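Fusarinine C esterase sidJ (Aspergillus fumigatus, PDB 6GUP) hydrolyses the ester bonds of the fungal siderophore fusarinine C, releasing fusarinine and iron, but does not cleave triacetylfusarinine C. Local coordinates at residues N304-D307 / A313-D316. Residues are numbered along the deposited sequence; the frame is centred on the assembly and turned at random.
Sequences NATD and AIWD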
loop_
_atom_site.group_PDB
_atom_site.type_symbol
_atom_site.label_atom_id
_atom_site.label_comp_id
_atom_site.label_asym_id
_atom_site.label_seq_id
_atom_site.Cartn_x
_atom_site.Cartn_y
_atom_site.Cartn_z
ATOM N N ASN A 304 -13.960 32.517 -5.193
ATOM C CA ASN A 304 -15.195 33.039 -5.790
ATOM C C ASN A 304 -16.113 31.936 -6.331
ATOM O O ASN A 304 -17.337 32.066 -6.265
ATOM C CB ASN A 304 -14.878 34.060 -6.891
ATOM C CG ASN A 304 -14.311 35.363 -6.342
ATOM O OD1 ASN A 304 -14.775 35.880 -5.324
ATOM N ND2 ASN A 304 -13.309 35.905 -7.026
ATOM N N ALA A 305 -15.523 30.863 -6.860
ATOM C CA ALA A 305 -16.286 29.673 -7.254
ATOM C C ALA A 305 -16.882 28.968 -6.033
ATOM O O ALA A 305 -18.066 28.627 -6.031
ATOM C CB ALA A 305 -15.413 28.712 -8.047
ATOM N N THR A 306 -16.059 28.771 -5.000
ATOM C CA THR A 306 -16.483 28.134 -3.743
ATOM C C THR A 306 -17.572 28.933 -3.014
ATOM O O THR A 306 -18.558 28.358 -2.547
ATOM C CB THR A 306 -15.286 27.939 -2.783
ATOM O OG1 THR A 306 -14.238 27.228 -3.451
ATOM C CG2 THR A 306 -15.688 27.156 -1.537
ATOM N N ASP A 307 -17.379 30.248 -2.918
ATOM C CA ASP A 307 -18.308 31.143 -2.207
ATOM C C ASP A 307 -19.459 31.688 -3.067
ATOM O O ASP A 307 -20.307 32.422 -2.553
ATOM C CB ASP A 307 -17.535 32.320 -1.583
ATOM C CG ASP A 307 -16.686 31.907 -0.385
ATOM O OD1 ASP A 307 -16.805 30.759 0.101
ATOM O OD2 ASP A 307 -15.892 32.750 0.081
ATOM N N ALA A 313 -19.871 31.788 2.591
ATOM C CA ALA A 313 -18.584 32.014 3.257
ATOM C C ALA A 313 -17.936 30.674 3.619
ATOM O O ALA A 313 -17.512 30.455 4.756
ATOM C CB ALA A 313 -18.779 32.881 4.494
ATOM N N ILE A 314 -17.860 29.788 2.628
ATOM C CA ILE A 314 -17.297 28.446 2.804
ATOM C C ILE A 314 -15.769 28.495 2.772
ATOM O O ILE A 314 -15.110 27.874 3.601
ATOM C CB ILE A 314 -17.835 27.469 1.731
ATOM C CG1 ILE A 314 -19.349 27.295 1.908
ATOM C CG2 ILE A 314 -17.133 26.112 1.816
ATOM C CD1 ILE A 314 -20.053 26.680 0.722
ATOM N N TRP A 315 -15.220 29.218 1.800
ATOM C CA TRP A 315 -13.773 29.396 1.668
ATOM C C TRP A 315 -13.175 30.009 2.933
ATOM O O TRP A 315 -13.701 30.993 3.459
ATOM C CB TRP A 315 -13.469 30.291 0.465
ATOM C CG TRP A 315 -12.015 30.477 0.168
ATOM C CD1 TRP A 315 -11.200 31.455 0.654
ATOM C CD2 TRP A 315 -11.207 29.673 -0.696
ATOM N NE1 TRP A 315 -9.931 31.309 0.153
ATOM C CE2 TRP A 315 -9.906 30.223 -0.682
ATOM C CE3 TRP A 315 -11.457 28.539 -1.484
ATOM C CZ2 TRP A 315 -8.852 29.677 -1.424
ATOM C CZ3 TRP A 315 -10.407 27.995 -2.223
ATOM C CH2 TRP A 315 -9.121 28.568 -2.188
ATOM N N ASP A 316 -12.087 29.415 3.421
ATOM C CA ASP A 316 -11.364 29.955 4.564
ATOM C C ASP A 316 -10.495 31.101 4.068
ATOM O O ASP A 316 -9.602 30.886 3.244
ATOM C CB ASP A 316 -10.498 28.879 5.235
ATOM C CG ASP A 316 -10.138 29.228 6.674
ATOM O OD1 ASP A 316 -9.939 30.422 6.985
ATOM O OD2 ASP A 316 -10.056 28.301 7.502
HETATM O O HOH W 1 -15.276 33.049 2.682
#
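Asp307 reaches from helix 295-307 to two successive amides of the loop that follows it. Asp307 OD1 accepts the backbone amide of Trp315 through its syn lone pair, N to OD1 2.8 Å and almost straight. Ile314 N lies 2.9 Å from the same OD1 but bends to 121°, a weak bond. The other oxygen is also engaged: one water donates to Asp307 OD2 and to Trp315 O, so the carboxylate is tied at both oxygens and its rotation is restrained. The carboxylate and indole planes are 84° apart, and the carboxylate touches the Trp315 stem, OD1 3.4 Å from CB. A chi1 of -176°, which turns CG away from the backbone N, carries the Trp315 indole back along the helix, where Leu299, Trp302 and Arg303 pack on it. The side chains of Thr306 and Trp315 cross at about a right angle, OG1 3.6 Å from Trp315 CE3, while that hydroxyl hydrogen-bonds to Trp302 O. On its other branch, Thr306 CG2 meets Ile314 CG2 at 3.8 Å. Backbone hydrogen bonds of Ile314 and Asp316 with Leu278 fix the loop beside strand 278-283. The loop thus returns from helix 295-307 to strand 320-322, completing the beta-alpha-beta crossover from parallel neighbouring strand 278-283 of the alpha/beta-hydrolase fold.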